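Local atomic coordinates of CRISPR-associated endoribonuclease Cas6 1 (PDB entry 5YI6), a protein that probably binds CRISPR transcripts and cuts them as an endoribonuclease, giving the crRNAs that guide defence against viruses and plasmids. Residues Y25-A30 against S58-R63; S29-K34 against E92-G97; G97-G102 against R114-L119; M194-D199 against N230-G235. One frame throughout, in Å; residues are numbered along the deposited sequence.

Interaction 1 of 4, residues Y25-A30 against S58-R63; sequences YYLASA and SLLQIR. With PO4 (phosphate ion), chain G.
The Arg-63 guanidinium meets a phosphate ion at its edge, with the phosphorus near the guanidinium plane. NH1 of Arg-63 donates to phosphate O4 (2.8 Å, 166°), and NH2 of Arg-63 donates to O1 (2.9 Å, 162°). The contact belongs to the N-terminal ferredoxin-like domain of Cas6. Glu-8 pairs with the same guanidinium and Tyr-80 makes a cation-pi contact with it. On the helix, the Tyr-25 ring points an edge at Tyr-26. CD2 of Tyr-25 sits over the centre of one face of the Tyr-26 ring.

Helix 23-35 rests here on the chain that leaves edge strand 56-57. From the helix, Leu-27 is the residue that touches 58-63. Its CG is anti to the backbone N (chi1 169°), and this directs CD2 at the 58-63 backbone. CD2 of Leu-27 lies 3.3 Å from Ser-58 O, a buried oxygen with no polar partner in the model. The same methyl packs 4.3 Å from CG of Leu-60. Leu-81 and Val-106 also touch Leu-27. His-23, on the same helix, hydrogen-bonds the backbone N of Leu-60.

Within 58-63 the chain is tied by two side chains that meet at one carbonyl. Ser-58 OG (2.7 Å) and Gln-61 NE2 (3.2 Å) approach Leu-59 O from opposite faces of its plane.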
loop_
_atom_site.group_PDB
_atom_site.type_symbol
_atom_site.label_atom_id
_atom_site.label_comp_id
_atom_site.label_asym_id
_atom_site.label_seq_id
_atom_site.Cartn_x
_atom_site.Cartn_y
_atom_site.Cartn_z
ATOM N N TYR A 25 -0.094 10.107 5.283
ATOM C CA TYR A 25 0.828 11.033 4.614
ATOM C C TYR A 25 2.215 11.025 5.267
ATOM O O TYR A 25 3.264 11.004 4.572
ATOM C CB TYR A 25 0.200 12.418 4.644
ATOM C CG TYR A 25 1.057 13.530 4.101
ATOM C CD1 TYR A 25 1.215 13.689 2.738
ATOM C CD2 TYR A 25 1.678 14.438 4.955
ATOM C CE1 TYR A 25 1.982 14.719 2.227
ATOM C CE2 TYR A 25 2.440 15.480 4.453
ATOM C CZ TYR A 25 2.593 15.606 3.083
ATOM O OH TYR A 25 3.340 16.636 2.542
ATOM N N TYR A 26 2.244 11.015 6.608
ATOM C CA TYR A 26 3.513 10.986 7.347
ATOM C C TYR A 26 4.186 9.631 7.273
ATOM O O TYR A 26 5.427 9.550 7.251
ATOM C CB TYR A 26 3.266 11.378 8.808
ATOM C CG TYR A 26 2.597 12.719 8.832
ATOM C CD1 TYR A 26 3.343 13.874 8.670
ATOM C CD2 TYR A 26 1.214 12.835 8.972
ATOM C CE1 TYR A 26 2.738 15.119 8.657
ATOM C CE2 TYR A 26 0.595 14.091 8.963
ATOM C CZ TYR A 26 1.372 15.219 8.808
ATOM O OH TYR A 26 0.784 16.458 8.792
ATOM N N LEU A 27 3.387 8.563 7.235
ATOM C CA LEU A 27 3.934 7.229 7.042
ATOM C C LEU A 27 4.632 7.132 5.690
ATOM O O LEU A 27 5.766 6.653 5.589
ATOM C CB LEU A 27 2.784 6.204 7.141
ATOM C CG LEU A 27 3.116 4.773 6.710
ATOM C CD1 LEU A 27 4.197 4.122 7.655
ATOM C CD2 LEU A 27 1.835 3.912 6.704
ATOM N N ALA A 28 3.965 7.620 4.641
ATOM C CA ALA A 28 4.529 7.567 3.292
ATOM C C ALA A 28 5.832 8.326 3.241
ATOM O O ALA A 28 6.804 7.856 2.644
ATOM C CB ALA A 28 3.544 8.182 2.264
ATOM N N SER A 29 5.861 9.525 3.849
ATOM C CA SER A 29 7.110 10.284 3.928
ATOM C C SER A 29 8.199 9.496 4.669
ATOM O O SER A 29 9.363 9.480 4.254
ATOM C CB SER A 29 6.845 11.629 4.632
ATOM O OG SER A 29 8.048 12.333 4.835
ATOM N N ALA A 30 7.845 8.844 5.775
ATOM C CA ALA A 30 8.851 8.094 6.536
ATOM C C ALA A 30 9.422 6.941 5.718
ATOM O O ALA A 30 10.635 6.690 5.732
ATOM C CB ALA A 30 8.234 7.560 7.835
ATOM N N SER A 58 0.656 -0.806 3.582
ATOM C CA SER A 58 -0.659 -0.575 4.172
ATOM C C SER A 58 -0.633 0.692 5.036
ATOM O O SER A 58 0.406 1.312 5.251
ATOM C CB SER A 58 -1.052 -1.790 5.038
ATOM O OG SER A 58 -0.252 -1.825 6.220
ATOM N N LEU A 59 -1.817 1.072 5.541
ATOM C CA LEU A 59 -1.879 1.937 6.705
ATOM C C LEU A 59 -1.330 1.179 7.917
ATOM O O LEU A 59 -1.276 -0.054 7.920
ATOM C CB LEU A 59 -3.315 2.347 6.995
ATOM C CG LEU A 59 -4.145 2.891 5.828
ATOM C CD1 LEU A 59 -5.593 3.142 6.284
ATOM C CD2 LEU A 59 -3.506 4.122 5.376
ATOM N N LEU A 60 -1.010 1.924 8.979
ATOM C CA LEU A 60 -0.657 1.278 10.250
ATOM C C LEU A 60 -1.888 0.588 10.806
ATOM O O LEU A 60 -2.962 1.188 10.892
ATOM C CB LEU A 60 -0.113 2.311 11.249
ATOM C CG LEU A 60 1.258 2.910 10.874
ATOM C CD1 LEU A 60 1.622 4.146 11.742
ATOM C CD2 LEU A 60 2.402 1.846 10.959
ATOM N N GLN A 61 -1.753 -0.683 11.150
ATOM C CA GLN A 61 -2.872 -1.459 11.660
ATOM C C GLN A 61 -2.713 -1.646 13.159
ATOM O O GLN A 61 -1.631 -1.996 13.630
ATOM C CB GLN A 61 -2.935 -2.846 11.001
ATOM C CG GLN A 61 -2.943 -2.791 9.431
ATOM C CD GLN A 61 -4.249 -2.283 8.842
ATOM O OE1 GLN A 61 -5.320 -2.774 9.202
ATOM N NE2 GLN A 61 -4.173 -1.305 7.902
ATOM N N ILE A 62 -3.802 -1.466 13.902
ATOM C CA ILE A 62 -3.783 -1.617 15.356
ATOM C C ILE A 62 -4.789 -2.691 15.736
ATOM O O ILE A 62 -5.942 -2.640 15.294
ATOM C CB ILE A 62 -4.116 -0.301 16.076
ATOM C CG1 ILE A 62 -3.102 0.773 15.700
ATOM C CG2 ILE A 62 -4.247 -0.537 17.640
ATOM C CD1 ILE A 62 -3.424 2.116 16.295
ATOM N N ARG A 63 -4.350 -3.661 16.534
ATOM C CA ARG A 63 -5.230 -4.769 16.900
ATOM C C ARG A 63 -5.937 -4.522 18.226
ATOM O O ARG A 63 -7.138 -4.755 18.326
ATOM C CB ARG A 63 -4.448 -6.066 16.980
ATOM C CG ARG A 63 -3.906 -6.488 15.621
ATOM C CD ARG A 63 -3.080 -7.739 15.822
ATOM N NE ARG A 63 -2.381 -8.051 14.579
ATOM C CZ ARG A 63 -1.521 -9.047 14.436
ATOM N NH1 ARG A 63 -1.262 -9.848 15.467
ATOM N NH2 ARG A 63 -0.950 -9.241 13.252
HETATM P P PO4 G . 1.670 -11.999 14.650
HETATM O O1 PO4 G . 1.211 -11.237 13.429
HETATM O O2 PO4 G . 2.783 -11.342 15.380
HETATM O O3 PO4 G . 2.057 -13.386 14.242
HETATM O O4 PO4 G . 0.495 -12.031 15.616
#

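Interaction 2 of 4, residues S29-K34 against E92-G97; sequences SAIYNK and ENFVAG. With PO4 (phosphate ion), chain I.
Phe-94 and two residues of helix 23-35, Ile-31 and Lys-34, make the apolar part of this contact. The Phe-94 side chain leaves helix 88-101 with CG anti to the backbone N (chi1 -170°). This carries the ring across to the facing helix. CB of Lys-34 meets the ring edge, near its plane, 3.9 Å from CE1 of Phe-94. CG2 of Ile-31 approaches CZ of Phe-94 at 4.1 Å, and it is equally near CE2. The Ile-31 and Phe-94 side chains cross at about a right angle. Leu-46 and Tyr-42 also touch the Phe-94 side chain.

The polar part lies at the end of Lys-34. Its chain touches Phe-94 at CB, then bends (chi2 -60°) and takes the ammonium group away from the ring. NZ of Lys-34 forms a salt bridge with Asp-101 and a hydrogen bond with Lys-103 O. It also donates to O4 of a phosphate ion (3.0 Å) that Ser-37 binds as well. The ion probably comes from the crystallisation liquor.

The backbone bonds are those of two regular helices. On one of them, Asn-33 N bonds Ser-29 O at 2.9 Å. The CB of Tyr-32 points away from helix 88-101, and its ring stacks on His-36. By similarity, Tyr-32 is the proton acceptor of the active site. The contact thus joins the two helices that pack on the sheet of the N-terminal ferredoxin-like domain, as in other Cas6 proteins, and one of them carries a probable catalytic residue.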
loop_
_atom_site.group_PDB
_atom_site.type_symbol
_atom_site.label_atom_id
_atom_site.label_comp_id
_atom_site.label_asym_id
_atom_site.label_seq_id
_atom_site.Cartn_x
_atom_site.Cartn_y
_atom_site.Cartn_z
ATOM N N SER A 29 5.861 9.525 3.849
ATOM C CA SER A 29 7.110 10.284 3.928
ATOM C C SER A 29 8.199 9.496 4.669
ATOM O O SER A 29 9.363 9.480 4.254
ATOM C CB SER A 29 6.845 11.629 4.632
ATOM O OG SER A 29 8.048 12.333 4.835
ATOM N N ALA A 30 7.845 8.844 5.775
ATOM C CA ALA A 30 8.851 8.094 6.536
ATOM C C ALA A 30 9.422 6.941 5.718
ATOM O O ALA A 30 10.635 6.690 5.732
ATOM C CB ALA A 30 8.234 7.560 7.835
ATOM N N ILE A 31 8.557 6.234 4.991
ATOM C CA ILE A 31 9.033 5.102 4.188
ATOM C C ILE A 31 9.938 5.606 3.069
ATOM O O ILE A 31 11.019 5.046 2.815
ATOM C CB ILE A 31 7.841 4.293 3.642
ATOM C CG1 ILE A 31 7.097 3.562 4.791
ATOM C CG2 ILE A 31 8.305 3.330 2.525
ATOM C CD1 ILE A 31 7.977 2.587 5.572
ATOM N N TYR A 32 9.487 6.659 2.367
ATOM C CA TYR A 32 10.337 7.262 1.337
ATOM C C TYR A 32 11.709 7.630 1.908
ATOM O O TYR A 32 12.755 7.336 1.307
ATOM C CB TYR A 32 9.635 8.489 0.759
ATOM C CG TYR A 32 10.464 9.178 -0.317
ATOM C CD1 TYR A 32 10.274 8.876 -1.664
ATOM C CD2 TYR A 32 11.460 10.085 0.026
ATOM C CE1 TYR A 32 11.061 9.494 -2.670
ATOM C CE2 TYR A 32 12.255 10.688 -0.964
ATOM C CZ TYR A 32 12.032 10.395 -2.300
ATOM O OH TYR A 32 12.825 10.991 -3.263
ATOM N N ASN A 33 11.725 8.280 3.082
ATOM C CA ASN A 33 12.978 8.737 3.656
ATOM C C ASN A 33 13.882 7.584 4.040
ATOM O O ASN A 33 15.102 7.718 3.900
ATOM C CB ASN A 33 12.721 9.667 4.868
ATOM C CG ASN A 33 12.073 10.999 4.442
ATOM O OD1 ASN A 33 12.054 11.333 3.256
ATOM N ND2 ASN A 33 11.498 11.729 5.401
ATOM N N LYS A 34 13.326 6.442 4.488
ATOM C CA LYS A 34 14.175 5.275 4.759
ATOM C C LYS A 34 14.805 4.767 3.467
ATOM O O LYS A 34 16.008 4.507 3.405
ATOM C CB LYS A 34 13.376 4.129 5.405
ATOM C CG LYS A 34 12.776 4.447 6.798
ATOM C CD LYS A 34 13.890 4.791 7.781
ATOM C CE LYS A 34 13.314 4.829 9.225
ATOM N NZ LYS A 34 14.339 5.272 10.217
ATOM N N GLU A 92 13.405 -8.042 0.679
ATOM C CA GLU A 92 14.423 -8.588 1.592
ATOM C C GLU A 92 15.450 -7.516 1.967
ATOM O O GLU A 92 15.838 -7.399 3.135
ATOM C CB GLU A 92 15.121 -9.791 0.958
ATOM C CG GLU A 92 14.219 -11.014 0.726
ATOM C CD GLU A 92 14.046 -11.887 1.958
ATOM O OE1 GLU A 92 14.366 -11.440 3.092
ATOM O OE2 GLU A 92 13.541 -13.023 1.785
ATOM N N ASN A 93 15.933 -6.751 0.969
ATOM C CA ASN A 93 16.912 -5.706 1.255
ATOM C C ASN A 93 16.339 -4.626 2.157
ATOM O O ASN A 93 17.016 -4.158 3.088
ATOM C CB ASN A 93 17.397 -5.081 -0.055
ATOM C CG ASN A 93 18.414 -5.950 -0.777
ATOM O OD1 ASN A 93 18.639 -7.093 -0.417
ATOM N ND2 ASN A 93 18.964 -5.427 -1.855
ATOM N N PHE A 94 15.107 -4.183 1.868
ATOM C CA PHE A 94 14.482 -3.136 2.677
ATOM C C PHE A 94 14.264 -3.625 4.111
ATOM O O PHE A 94 14.559 -2.901 5.072
ATOM C CB PHE A 94 13.170 -2.695 1.999
ATOM C CG PHE A 94 12.539 -1.465 2.590
ATOM C CD1 PHE A 94 13.285 -0.561 3.350
ATOM C CD2 PHE A 94 11.190 -1.190 2.339
ATOM C CE1 PHE A 94 12.684 0.603 3.854
ATOM C CE2 PHE A 94 10.582 -0.049 2.873
ATOM C CZ PHE A 94 11.346 0.843 3.630
ATOM N N VAL A 95 13.779 -4.860 4.274
ATOM C CA VAL A 95 13.576 -5.408 5.617
ATOM C C VAL A 95 14.901 -5.480 6.377
ATOM O O VAL A 95 14.968 -5.124 7.556
ATOM C CB VAL A 95 12.917 -6.806 5.533
ATOM C CG1 VAL A 95 13.081 -7.621 6.858
ATOM C CG2 VAL A 95 11.442 -6.700 5.186
ATOM N N ALA A 96 15.977 -5.945 5.730
ATOM C CA ALA A 96 17.264 -6.004 6.437
ATOM C C ALA A 96 17.694 -4.615 6.915
ATOM O O ALA A 96 18.224 -4.459 8.032
ATOM C CB ALA A 96 18.336 -6.610 5.531
ATOM N N GLY A 97 17.477 -3.595 6.072
ATOM C CA GLY A 97 17.814 -2.237 6.480
ATOM C C GLY A 97 16.939 -1.744 7.626
ATOM O O GLY A 97 17.431 -1.131 8.577
HETATM P P PO4 I . 16.261 8.359 8.455
HETATM O O1 PO4 I . 15.153 8.294 7.418
HETATM O O2 PO4 I . 16.784 9.780 8.525
HETATM O O3 PO4 I . 17.421 7.450 8.079
HETATM O O4 PO4 I . 15.699 7.962 9.809
#

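Interaction 3 of 4, residues G97-G102 against R114-L119; sequences GLLEDG and RKAKIL. With PO4 (phosphate ion), chain G.
Leu-99 alone reaches across from helix 88-101 to strand 109-118. Its CD2 methyl comes down on the strand backbone, 4.0 Å from CA of Lys-115 and 4.1 Å from Arg-114 O. The other branch is looser, with CD1 of Leu-99 4.5 Å from CB of Ala-116. With CG of Leu-99 anti to the carbonyl carbon (chi1 -73°), the branched end comes nearer the strand. The CB atoms of Arg-114 and Lys-115 point away from the helix, and that of Ala-116 toward it.

Lys-117 lies further along the strand. Its extended chain ends at a phosphate ion, where NZ of Lys-117 donates to O3 at 3.0 Å and more weakly to O1. Arg-63 holds the same ion.

The helix ends at Asp-101. Gly-102 N still bonds Leu-98 O (2.8 Å), but Gly-102 itself has positive phi (89°). It leads the chain toward strand 103-106 and pairs through its backbone with Val-113. Glu-100 forms a salt bridge with Arg-45.

Most touching residues are exposed. The helix and strand segments run nearly antiparallel (167°), with axes 8.9 Å apart. Strand 109-118 lies between strands 5-12 and 103-106 in the N-terminal sheet.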
loop_
_atom_site.group_PDB
_atom_site.type_symbol
_atom_site.label_atom_id
_atom_site.label_comp_id
_atom_site.label_asym_id
_atom_site.label_seq_id
_atom_site.Cartn_x
_atom_site.Cartn_y
_atom_site.Cartn_z
ATOM N N GLY A 97 17.477 -3.595 6.072
ATOM C CA GLY A 97 17.814 -2.237 6.480
ATOM C C GLY A 97 16.939 -1.744 7.626
ATOM O O GLY A 97 17.431 -1.131 8.577
ATOM N N LEU A 98 15.630 -1.989 7.541
ATOM C CA LEU A 98 14.712 -1.563 8.604
ATOM C C LEU A 98 15.068 -2.236 9.935
ATOM O O LEU A 98 14.973 -1.618 11.004
ATOM C CB LEU A 98 13.271 -1.931 8.218
ATOM C CG LEU A 98 12.648 -1.061 7.093
ATOM C CD1 LEU A 98 11.435 -1.777 6.457
ATOM C CD2 LEU A 98 12.241 0.309 7.673
ATOM N N LEU A 99 15.401 -3.517 9.885
ATOM C CA LEU A 99 15.739 -4.232 11.128
ATOM C C LEU A 99 17.058 -3.739 11.709
ATOM O O LEU A 99 17.178 -3.608 12.930
ATOM C CB LEU A 99 15.784 -5.742 10.898
ATOM C CG LEU A 99 14.393 -6.351 10.707
ATOM C CD1 LEU A 99 14.502 -7.786 10.248
ATOM C CD2 LEU A 99 13.554 -6.237 11.993
ATOM N N GLU A 100 18.053 -3.445 10.854
ATOM C CA GLU A 100 19.325 -2.923 11.352
ATOM C C GLU A 100 19.159 -1.518 11.945
ATOM O O GLU A 100 19.702 -1.204 13.007
ATOM C CB GLU A 100 20.374 -2.914 10.223
ATOM C CG GLU A 100 21.707 -2.281 10.671
ATOM C CD GLU A 100 22.780 -2.244 9.585
ATOM O OE1 GLU A 100 22.658 -2.925 8.553
ATOM O OE2 GLU A 100 23.764 -1.518 9.780
ATOM N N ASP A 101 18.441 -0.643 11.245
ATOM C CA ASP A 101 18.107 0.673 11.765
ATOM C C ASP A 101 17.347 0.550 13.091
ATOM O O ASP A 101 17.764 1.096 14.129
ATOM C CB ASP A 101 17.287 1.393 10.668
ATOM C CG ASP A 101 16.751 2.743 11.072
ATOM O OD1 ASP A 101 16.840 3.139 12.251
ATOM O OD2 ASP A 101 16.211 3.426 10.178
ATOM N N GLY A 102 16.224 -0.165 13.068
ATOM C CA GLY A 102 15.496 -0.508 14.270
ATOM C C GLY A 102 14.450 0.491 14.711
ATOM O O GLY A 102 13.709 0.202 15.664
ATOM N N ARG A 114 10.556 -4.394 15.527
ATOM C CA ARG A 114 10.905 -5.581 16.306
ATOM C C ARG A 114 11.287 -6.774 15.429
ATOM O O ARG A 114 12.289 -7.434 15.688
ATOM C CB ARG A 114 9.728 -5.962 17.213
ATOM C CG ARG A 114 9.426 -4.886 18.277
ATOM C CD ARG A 114 10.632 -4.650 19.183
ATOM N NE ARG A 114 10.269 -3.889 20.386
ATOM C CZ ARG A 114 11.135 -3.234 21.156
ATOM N NH1 ARG A 114 12.437 -3.248 20.859
ATOM N NH2 ARG A 114 10.699 -2.558 22.221
ATOM N N LYS A 115 10.451 -7.118 14.452
ATOM C CA LYS A 115 10.574 -8.335 13.644
ATOM C C LYS A 115 9.849 -8.105 12.324
ATOM O O LYS A 115 8.983 -7.228 12.223
ATOM C CB LYS A 115 9.928 -9.554 14.320
ATOM C CG LYS A 115 10.291 -9.815 15.750
ATOM C CD LYS A 115 9.610 -11.066 16.246
ATOM C CE LYS A 115 9.961 -11.305 17.734
ATOM N NZ LYS A 115 9.312 -12.514 18.232
ATOM N N ALA A 116 10.141 -8.949 11.337
ATOM C CA ALA A 116 9.390 -8.912 10.089
ATOM C C ALA A 116 8.867 -10.313 9.822
ATOM O O ALA A 116 9.646 -11.224 9.503
ATOM C CB ALA A 116 10.279 -8.436 8.917
ATOM N N LYS A 117 7.542 -10.461 9.848
ATOM C CA LYS A 117 6.907 -11.757 9.676
ATOM C C LYS A 117 6.667 -11.999 8.188
ATOM O O LYS A 117 6.151 -11.125 7.481
ATOM C CB LYS A 117 5.592 -11.793 10.464
ATOM C CG LYS A 117 4.779 -13.075 10.257
ATOM C CD LYS A 117 3.431 -12.962 10.949
ATOM C CE LYS A 117 2.552 -14.180 10.687
ATOM N NZ LYS A 117 1.211 -14.014 11.384
ATOM N N ILE A 118 7.064 -13.168 7.709
ATOM C CA ILE A 118 6.892 -13.501 6.294
ATOM C C ILE A 118 5.468 -13.981 6.047
ATOM O O ILE A 118 4.974 -14.859 6.758
ATOM C CB ILE A 118 7.900 -14.579 5.874
ATOM C CG1 ILE A 118 9.334 -14.062 6.049
ATOM C CG2 ILE A 118 7.606 -15.075 4.410
ATOM C CD1 ILE A 118 10.368 -15.208 6.037
ATOM N N LEU A 119 4.800 -13.419 5.033
ATOM C CA LEU A 119 3.415 -13.775 4.721
ATOM C C LEU A 119 3.388 -14.407 3.337
ATOM O O LEU A 119 3.362 -13.685 2.316
ATOM C CB LEU A 119 2.500 -12.547 4.778
ATOM C CG LEU A 119 2.484 -11.900 6.172
ATOM C CD1 LEU A 119 1.687 -10.595 6.194
ATOM C CD2 LEU A 119 1.882 -12.867 7.171
HETATM P P PO4 G . 1.670 -11.999 14.650
HETATM O O1 PO4 G . 1.211 -11.237 13.429
HETATM O O2 PO4 G . 2.783 -11.342 15.380
HETATM O O3 PO4 G . 2.057 -13.386 14.242
HETATM O O4 PO4 G . 0.495 -12.031 15.616
#

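Interaction 4 of 4, residues M194-D199 against N230-G235; sequences MRIKND and NSMGFG
Phe-234 O is gripped by two donors, Asn-230 ND2 and Thr-56 OG1. The bond from Asn-230 ND2 to Phe-234 O is 3.0 Å long and fairly straight (167°). This donor stands above the carbonyl plane. Asn-230 ND2 is also bonded to Phe-226 O, which ties both ends of the loop together.

The Phe-234 ring packs against the end of strand 182-195. CB of Met-194 lies at the ring edge, near its plane, 3.9 Å from CE1 of Phe-234. CG2 of Ile-196 comes to 3.7 Å from CZ of Phe-234, and the two side chains cross at about a right angle. Ile-196 CG1 stands between the backbone N and the carbonyl carbon (chi1 49°), which leaves CG2 beside the backbone N and next to the ring. Gln-24 and Cys-204 also touch Phe-234.

Met-232 adds a second contact. Its chain bends at the end, and CE of Met-232 rests 3.7 Å from Ile-196 O.

Ile-196 and Lys-197 form a classic beta bulge. The extended Arg-195 side chain runs alongside, and its NE donates to Lys-197 O at 3.3 Å, with that oxygen near the guanidinium plane. The side chain of Met-232 is about 7 Å from those of Tyr-32 and Lys-53, both assigned to the active site by similarity. Residues 225-235 match the GFG-x5-GFG form of the glycine-rich loop of Cas6 and related RAMP proteins.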
loop_
_atom_site.group_PDB
_atom_site.type_symbol
_atom_site.label_atom_id
_atom_site.label_comp_id
_atom_site.label_asym_id
_atom_site.label_seq_id
_atom_site.Cartn_x
_atom_site.Cartn_y
_atom_site.Cartn_z
ATOM N N MET A 194 -7.459 11.728 1.261
ATOM C CA MET A 194 -6.075 11.386 1.584
ATOM C C MET A 194 -5.176 12.479 1.049
ATOM O O MET A 194 -5.273 12.829 -0.131
ATOM C CB MET A 194 -5.638 10.029 0.975
ATOM C CG MET A 194 -6.600 8.857 1.236
ATOM S SD MET A 194 -6.472 8.299 2.939
ATOM C CE MET A 194 -4.866 7.495 3.018
ATOM N N ARG A 195 -4.315 13.016 1.913
ATOM C CA ARG A 195 -3.315 13.975 1.471
ATOM C C ARG A 195 -2.211 13.276 0.682
ATOM O O ARG A 195 -1.694 12.241 1.110
ATOM C CB ARG A 195 -2.720 14.687 2.683
ATOM C CG ARG A 195 -1.815 15.839 2.360
ATOM C CD ARG A 195 -1.370 16.520 3.656
ATOM N NE ARG A 195 -0.433 17.594 3.369
ATOM C CZ ARG A 195 0.207 18.299 4.296
ATOM N NH1 ARG A 195 0.015 18.038 5.585
ATOM N NH2 ARG A 195 1.039 19.266 3.931
ATOM N N ILE A 196 -1.839 13.830 -0.475
ATOM C CA ILE A 196 -0.790 13.223 -1.294
ATOM C C ILE A 196 0.352 14.172 -1.587
ATOM O O ILE A 196 1.414 13.714 -2.025
ATOM C CB ILE A 196 -1.330 12.620 -2.596
ATOM C CG1 ILE A 196 -2.234 13.624 -3.325
ATOM C CG2 ILE A 196 -2.072 11.331 -2.295
ATOM C CD1 ILE A 196 -2.801 13.081 -4.631
ATOM N N LYS A 197 0.187 15.458 -1.346
ATOM C CA LYS A 197 1.226 16.453 -1.565
ATOM C C LYS A 197 0.968 17.541 -0.544
ATOM O O LYS A 197 -0.056 17.533 0.141
ATOM C CB LYS A 197 1.237 17.006 -3.001
ATOM C CG LYS A 197 1.827 16.031 -4.010
ATOM C CD LYS A 197 3.221 15.561 -3.574
ATOM C CE LYS A 197 3.895 14.681 -4.630
ATOM N NZ LYS A 197 5.130 14.023 -4.105
ATOM N N ASN A 198 1.957 18.405 -0.349
ATOM C CA ASN A 198 1.823 19.450 0.656
ATOM C C ASN A 198 0.442 20.091 0.589
ATOM O O ASN A 198 -0.113 20.476 1.623
ATOM C CB ASN A 198 2.908 20.517 0.491
ATOM C CG ASN A 198 4.305 19.925 0.483
ATOM O OD1 ASN A 198 5.057 20.088 -0.481
ATOM N ND2 ASN A 198 4.656 19.220 1.557
ATOM N N ASP A 199 -0.138 20.211 -0.609
ATOM C CA ASP A 199 -1.444 20.841 -0.670
ATOM C C ASP A 199 -2.498 20.071 -1.451
ATOM O O ASP A 199 -3.580 20.622 -1.681
ATOM C CB ASP A 199 -1.307 22.222 -1.306
ATOM C CG ASP A 199 -0.229 23.039 -0.656
ATOM O OD1 ASP A 199 -0.084 22.950 0.580
ATOM O OD2 ASP A 199 0.488 23.752 -1.383
ATOM N N ASN A 230 1.156 3.207 -5.871
ATOM C CA ASN A 230 1.427 2.090 -4.950
ATOM C C ASN A 230 2.608 2.392 -4.031
ATOM O O ASN A 230 2.570 2.089 -2.824
ATOM C CB ASN A 230 1.714 0.813 -5.741
ATOM C CG ASN A 230 0.516 0.349 -6.564
ATOM O OD1 ASN A 230 0.679 -0.067 -7.711
ATOM N ND2 ASN A 230 -0.717 0.473 -5.993
ATOM N N SER A 231 3.684 2.961 -4.595
ATOM C CA SER A 231 4.918 3.098 -3.842
ATOM C C SER A 231 4.849 4.224 -2.817
ATOM O O SER A 231 5.779 4.354 -2.013
ATOM C CB SER A 231 6.129 3.270 -4.793
ATOM O OG SER A 231 6.047 4.505 -5.471
ATOM N N MET A 232 3.775 5.013 -2.825
ATOM C CA MET A 232 3.464 5.974 -1.773
ATOM C C MET A 232 2.477 5.418 -0.741
ATOM O O MET A 232 1.967 6.181 0.093
ATOM C CB MET A 232 2.911 7.266 -2.405
ATOM C CG MET A 232 3.948 8.042 -3.186
ATOM S SD MET A 232 3.166 9.402 -4.124
ATOM C CE MET A 232 2.226 10.209 -2.830
ATOM N N GLY A 233 2.165 4.124 -0.811
ATOM C CA GLY A 233 1.380 3.433 0.200
ATOM C C GLY A 233 -0.084 3.285 -0.111
ATOM O O GLY A 233 -0.911 3.330 0.828
ATOM N N PHE A 234 -0.445 3.186 -1.400
ATOM C CA PHE A 234 -1.839 3.100 -1.810
ATOM C C PHE A 234 -2.140 1.773 -2.475
ATOM O O PHE A 234 -1.291 1.191 -3.168
ATOM C CB PHE A 234 -2.246 4.274 -2.785
ATOM C CG PHE A 234 -2.303 5.605 -2.089
ATOM C CD1 PHE A 234 -3.511 6.105 -1.636
ATOM C CD2 PHE A 234 -1.138 6.330 -1.844
ATOM C CE1 PHE A 234 -3.573 7.353 -0.940
ATOM C CE2 PHE A 234 -1.180 7.535 -1.153
ATOM C CZ PHE A 234 -2.416 8.058 -0.705
ATOM N N GLY A 235 -3.361 1.291 -2.243
ATOM C CA GLY A 235 -3.899 0.199 -3.053
ATOM C C GLY A 235 -3.552 -1.195 -2.569
ATOM O O GLY A 235 -3.765 -2.152 -3.315
#

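Interactions 1 to 3 belong to the N-terminal domain, interaction 4 to the C-terminal one. Interactions 1 and 2 both start from helix 23-35, with centres 13 Å apart. Helix 88-101 serves interactions 2 and 3, 10 Å apart, and Gly-97 is common to both. Interaction 3 follows these two along the chain, and interaction 4 comes last. Interactions 1 and 3 do not touch, but Arg-63 of one and Lys-117 of the other hold the same phosphate ion. Interaction 4 touches interaction 1, 11 Å away between centres, where Tyr-25 packs on Arg-195 and Ala-28 on Met-232. Helix 23-35 therefore faces both domains, and its probable catalytic Tyr-32 lies near the glycine-rich loop.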